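Local atomic coordinates of ZYG-9 (Caenorhabditis elegans, PDB entry 2OF3), a protein that plays a major role in organising microtubules and spindle poles during mitosis and meiosis in one-cell embryos, and belongs to the TOG/XMAP215 family. Residues Glu2-Arg14 / Thr41-Ser53. Sequence-based numbering, arbitrary orientation.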
loop_
_atom_site.group_PDB
_atom_site.type_symbol
_atom_site.label_atom_id
_atom_site.label_comp_id
_atom_site.label_asym_id
_atom_site.label_seq_id
_atom_site.Cartn_x
_atom_site.Cartn_y
_atom_site.Cartn_z
ATOM N N GLU A 2 -32.334 2.610 9.414
ATOM C CA GLU A 2 -31.195 3.357 8.803
ATOM C C GLU A 2 -29.797 2.738 8.954
ATOM O O GLU A 2 -29.367 2.305 10.046
ATOM C CB GLU A 2 -31.162 4.839 9.189
ATOM C CG GLU A 2 -32.277 5.676 8.535
ATOM C CD GLU A 2 -33.438 5.979 9.514
ATOM O OE1 GLU A 2 -34.519 5.352 9.375
ATOM O OE2 GLU A 2 -33.265 6.825 10.434
ATOM N N LEU A 3 -29.105 2.693 7.818
ATOM C CA LEU A 3 -27.726 2.223 7.724
ATOM C C LEU A 3 -26.831 3.140 8.552
ATOM O O LEU A 3 -26.957 4.379 8.513
ATOM C CB LEU A 3 -27.280 2.238 6.251
ATOM C CG LEU A 3 -28.093 1.481 5.193
ATOM C CD1 LEU A 3 -27.558 1.718 3.793
ATOM C CD2 LEU A 3 -28.163 -0.025 5.490
ATOM N N LEU A 4 -25.931 2.534 9.308
ATOM C CA LEU A 4 -24.883 3.260 9.971
ATOM C C LEU A 4 -23.985 4.087 8.992
ATOM O O LEU A 4 -23.443 5.147 9.346
ATOM C CB LEU A 4 -24.066 2.248 10.719
ATOM C CG LEU A 4 -23.006 2.791 11.651
ATOM C CD1 LEU A 4 -23.684 3.569 12.799
ATOM C CD2 LEU A 4 -22.220 1.607 12.150
ATOM N N LEU A 5 -23.858 3.591 7.757
ATOM C CA LEU A 5 -22.958 4.139 6.750
ATOM C C LEU A 5 -23.673 4.018 5.451
ATOM O O LEU A 5 -24.280 2.994 5.199
ATOM C CB LEU A 5 -21.637 3.367 6.738
ATOM C CG LEU A 5 -20.559 3.914 5.799
ATOM C CD1 LEU A 5 -20.118 5.366 6.240
ATOM C CD2 LEU A 5 -19.391 2.899 5.819
ATOM N N SER A 6 -23.680 5.081 4.646
ATOM C CA SER A 6 -24.426 5.135 3.400
ATOM C C SER A 6 -24.081 4.057 2.348
ATOM O O SER A 6 -22.997 3.470 2.341
ATOM C CB SER A 6 -24.223 6.511 2.741
ATOM O OG SER A 6 -22.874 6.611 2.271
ATOM N N ASP A 7 -25.005 3.846 1.423
ATOM C CA ASP A 7 -24.766 3.013 0.274
ATOM C C ASP A 7 -25.314 3.892 -0.848
ATOM O O ASP A 7 -26.522 3.904 -1.100
ATOM C CB ASP A 7 -25.556 1.705 0.457
ATOM C CG ASP A 7 -25.774 0.928 -0.848
ATOM O OD1 ASP A 7 -25.056 1.190 -1.855
ATOM O OD2 ASP A 7 -26.675 0.038 -0.865
ATOM N N ASN A 8 -24.458 4.672 -1.488
ATOM C CA ASN A 8 -24.850 5.535 -2.597
ATOM C C ASN A 8 -23.669 5.599 -3.567
ATOM O O ASN A 8 -22.649 4.912 -3.395
ATOM C CB ASN A 8 -25.272 6.955 -2.067
ATOM C CG ASN A 8 -24.155 7.646 -1.270
ATOM O OD1 ASN A 8 -22.977 7.426 -1.541
ATOM N ND2 ASN A 8 -24.517 8.454 -0.264
ATOM N N GLU A 9 -23.748 6.456 -4.564
ATOM C CA GLU A 9 -22.652 6.587 -5.511
ATOM C C GLU A 9 -21.907 7.905 -5.356
ATOM O O GLU A 9 -21.376 8.451 -6.336
ATOM C CB GLU A 9 -23.229 6.503 -6.909
ATOM C CG GLU A 9 -23.645 5.101 -7.238
ATOM C CD GLU A 9 -24.201 4.994 -8.621
ATOM O OE1 GLU A 9 -23.557 5.494 -9.590
ATOM O OE2 GLU A 9 -25.302 4.392 -8.739
ATOM N N ASP A 10 -21.847 8.429 -4.136
ATOM C CA ASP A 10 -21.158 9.723 -3.934
ATOM C C ASP A 10 -19.656 9.621 -4.139
ATOM O O ASP A 10 -19.021 10.617 -4.340
ATOM C CB ASP A 10 -21.452 10.302 -2.563
ATOM C CG ASP A 10 -22.862 10.832 -2.451
ATOM O OD1 ASP A 10 -23.650 10.672 -3.411
ATOM O OD2 ASP A 10 -23.226 11.375 -1.386
ATOM N N LYS A 11 -19.077 8.427 -4.099
ATOM C CA LYS A 11 -17.668 8.250 -4.519
ATOM C C LYS A 11 -17.349 8.870 -5.861
ATOM O O LYS A 11 -16.306 9.498 -6.022
ATOM C CB LYS A 11 -17.269 6.760 -4.532
ATOM C CG LYS A 11 -15.760 6.543 -4.782
ATOM C CD LYS A 11 -15.459 5.030 -4.973
ATOM C CE LYS A 11 -15.444 4.335 -3.662
ATOM N NZ LYS A 11 -15.413 2.834 -3.979
ATOM N N LYS A 12 -18.212 8.685 -6.852
ATOM C CA LYS A 12 -17.972 9.321 -8.160
ATOM C C LYS A 12 -17.871 10.856 -8.064
ATOM O O LYS A 12 -17.036 11.449 -8.757
ATOM C CB LYS A 12 -19.071 9.010 -9.188
ATOM C CG LYS A 12 -19.202 7.565 -9.624
ATOM C CD LYS A 12 -20.492 7.429 -10.569
ATOM C CE LYS A 12 -20.752 5.929 -10.955
ATOM N NZ LYS A 12 -21.074 5.002 -9.769
ATOM N N GLN A 13 -18.743 11.479 -7.259
ATOM C CA GLN A 13 -18.733 12.906 -6.996
ATOM C C GLN A 13 -17.433 13.332 -6.267
ATOM O O GLN A 13 -16.866 14.349 -6.609
ATOM C CB GLN A 13 -19.993 13.341 -6.204
ATOM C CG GLN A 13 -20.104 14.916 -5.911
ATOM C CD GLN A 13 -20.254 15.743 -7.212
ATOM O OE1 GLN A 13 -20.720 15.215 -8.220
ATOM N NE2 GLN A 13 -19.791 17.011 -7.207
ATOM N N ARG A 14 -16.943 12.541 -5.316
ATOM C CA ARG A 14 -15.686 12.849 -4.605
ATOM C C ARG A 14 -14.490 12.764 -5.523
ATOM O O ARG A 14 -13.634 13.672 -5.454
ATOM C CB ARG A 14 -15.471 11.994 -3.355
ATOM C CG ARG A 14 -16.557 12.212 -2.316
ATOM C CD ARG A 14 -16.167 11.465 -0.994
ATOM N NE ARG A 14 -16.274 9.997 -1.136
ATOM C CZ ARG A 14 -17.386 9.310 -0.969
ATOM N NH1 ARG A 14 -18.549 9.921 -0.705
ATOM N NH2 ARG A 14 -17.359 8.006 -1.124
ATOM N N THR A 41 -15.799 16.322 7.118
ATOM C CA THR A 41 -16.910 16.852 6.322
ATOM C C THR A 41 -17.410 15.830 5.330
ATOM O O THR A 41 -18.618 15.638 5.220
ATOM C CB THR A 41 -16.472 18.121 5.556
ATOM O OG1 THR A 41 -16.204 19.150 6.511
ATOM C CG2 THR A 41 -17.520 18.636 4.565
ATOM N N LEU A 42 -16.518 15.172 4.604
ATOM C CA LEU A 42 -16.961 14.181 3.580
ATOM C C LEU A 42 -17.633 12.973 4.249
ATOM O O LEU A 42 -18.671 12.468 3.791
ATOM C CB LEU A 42 -15.751 13.725 2.740
ATOM C CG LEU A 42 -15.214 14.819 1.819
ATOM C CD1 LEU A 42 -13.910 14.320 1.152
ATOM C CD2 LEU A 42 -16.232 15.229 0.783
ATOM N N LEU A 43 -17.047 12.501 5.329
ATOM C CA LEU A 43 -17.618 11.340 6.012
ATOM C C LEU A 43 -18.918 11.720 6.763
ATOM O O LEU A 43 -19.853 10.903 6.860
ATOM C CB LEU A 43 -16.575 10.704 6.975
ATOM C CG LEU A 43 -15.763 9.480 6.557
ATOM C CD1 LEU A 43 -14.716 9.166 7.687
ATOM C CD2 LEU A 43 -16.647 8.266 6.221
ATOM N N GLY A 44 -18.989 12.969 7.253
ATOM C CA GLY A 44 -20.215 13.471 7.859
ATOM C C GLY A 44 -21.417 13.415 6.963
ATOM O O GLY A 44 -22.540 13.265 7.456
ATOM N N ASN A 45 -21.210 13.500 5.650
ATOM C CA ASN A 45 -22.315 13.380 4.692
ATOM C C ASN A 45 -22.726 11.921 4.449
ATOM O O ASN A 45 -23.689 11.676 3.711
ATOM C CB ASN A 45 -21.937 14.054 3.354
ATOM C CG ASN A 45 -21.808 15.584 3.470
ATOM O OD1 ASN A 45 -22.495 16.232 4.302
ATOM N ND2 ASN A 45 -20.971 16.176 2.612
ATOM N N GLN A 46 -22.007 10.959 5.045
ATOM C CA GLN A 46 -22.191 9.502 4.760
ATOM C C GLN A 46 -22.505 8.607 5.977
ATOM O O GLN A 46 -23.078 7.542 5.837
ATOM C CB GLN A 46 -20.926 8.903 4.063
ATOM C CG GLN A 46 -20.438 9.668 2.830
ATOM C CD GLN A 46 -21.521 9.903 1.798
ATOM O OE1 GLN A 46 -22.526 9.160 1.706
ATOM N NE2 GLN A 46 -21.339 10.967 1.018
ATOM N N ALA A 47 -22.135 9.064 7.168
ATOM C CA ALA A 47 -22.153 8.293 8.391
ATOM C C ALA A 47 -23.062 8.956 9.449
ATOM O O ALA A 47 -23.052 10.174 9.631
ATOM C CB ALA A 47 -20.700 8.162 8.965
ATOM N N LYS A 48 -23.798 8.126 10.185
ATOM C CA LYS A 48 -24.503 8.550 11.405
ATOM C C LYS A 48 -23.567 9.215 12.451
ATOM O O LYS A 48 -22.397 8.813 12.642
ATOM C CB LYS A 48 -25.177 7.321 12.060
ATOM C CG LYS A 48 -26.410 6.788 11.332
ATOM C CD LYS A 48 -26.997 5.658 12.219
ATOM C CE LYS A 48 -28.472 5.376 11.821
ATOM N NZ LYS A 48 -28.853 6.472 10.854
ATOM N N VAL A 49 -24.114 10.181 13.192
ATOM C CA VAL A 49 -23.295 10.944 14.124
ATOM C C VAL A 49 -22.690 10.066 15.185
ATOM O O VAL A 49 -21.596 10.361 15.651
ATOM C CB VAL A 49 -24.061 12.161 14.762
ATOM C CG1 VAL A 49 -24.836 12.906 13.711
ATOM C CG2 VAL A 49 -24.993 11.682 15.856
ATOM N N SER A 50 -23.343 8.965 15.569
ATOM C CA SER A 50 -22.713 8.091 16.589
ATOM C C SER A 50 -21.494 7.392 16.080
ATOM O O SER A 50 -20.544 7.206 16.843
ATOM C CB SER A 50 -23.669 7.023 17.131
ATOM O OG SER A 50 -24.136 6.209 16.080
ATOM N N LEU A 51 -21.481 6.980 14.800
ATOM C CA LEU A 51 -20.195 6.539 14.194
ATOM C C LEU A 51 -19.203 7.689 14.068
ATOM O O LEU A 51 -18.028 7.542 14.410
ATOM C CB LEU A 51 -20.435 5.873 12.832
ATOM C CG LEU A 51 -19.204 5.281 12.129
ATOM C CD1 LEU A 51 -18.438 4.300 12.983
ATOM C CD2 LEU A 51 -19.662 4.602 10.806
ATOM N N MET A 52 -19.673 8.847 13.605
ATOM C CA MET A 52 -18.813 10.032 13.504
ATOM C C MET A 52 -18.139 10.406 14.814
ATOM O O MET A 52 -16.927 10.756 14.827
ATOM C CB MET A 52 -19.590 11.242 12.934
ATOM C CG MET A 52 -19.927 11.140 11.413
ATOM S SD MET A 52 -18.480 11.118 10.352
ATOM C CE MET A 52 -17.949 12.794 10.540
ATOM N N SER A 53 -18.899 10.386 15.926
ATOM C CA SER A 53 -18.304 10.692 17.251
ATOM C C SER A 53 -17.201 9.761 17.619
ATOM O O SER A 53 -16.257 10.186 18.260
ATOM C CB SER A 53 -19.348 10.659 18.378
ATOM O OG SER A 53 -20.480 11.395 17.959
HETATM O O HOH W 1 -19.017 12.490 1.048
#
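Leu-42 lays CD2 alongside the aliphatic part of Arg-14, 4.2 Å from its CD. The carbonyl O of Leu-42 takes a bond from a water that also accepts from Arg-14 NH1 and Gln-46 NE2. The Arg-14 guanidinium is otherwise held by a salt bridge to Asp-86. Gln-46, bent at chi2 (-53°), brings its amide in among Ser-6, Asn-8 and Asp-10: OE1 receives Ser-6 OG at 2.6 Å and, on a lone pair in the carbonyl plane, Asn-8 ND2 at 2.9 Å, the two amides nearly perpendicular (88°). NE2 gives a straight bond to the anti lone pair of Asp-10 OD2 (3.1 Å). With an alanine here, Asn-8 ND2 and Asp-10 OD2 would probably lose their shared amide partner, and a gap would probably open beside Arg-14 NH1. In this all-helical TOG domain, a repeat array of paired helices, the irregular N-terminal segment packs against the loop joining helices 33-44 and 49-55. A single beta bridge pairs Leu-5 with Ala-47: Ser-6 N bonds Gln-46 O (2.8 Å) and Lys-48 N bonds Leu-4 O (3.1 Å). Ala-47 CB meets Leu-5 CD1. Lys-48, at the N-cap position of helix 49-55, runs its methylenes past Leu-4, whose CG packs on Leu-51 CD2 at 3.9 Å.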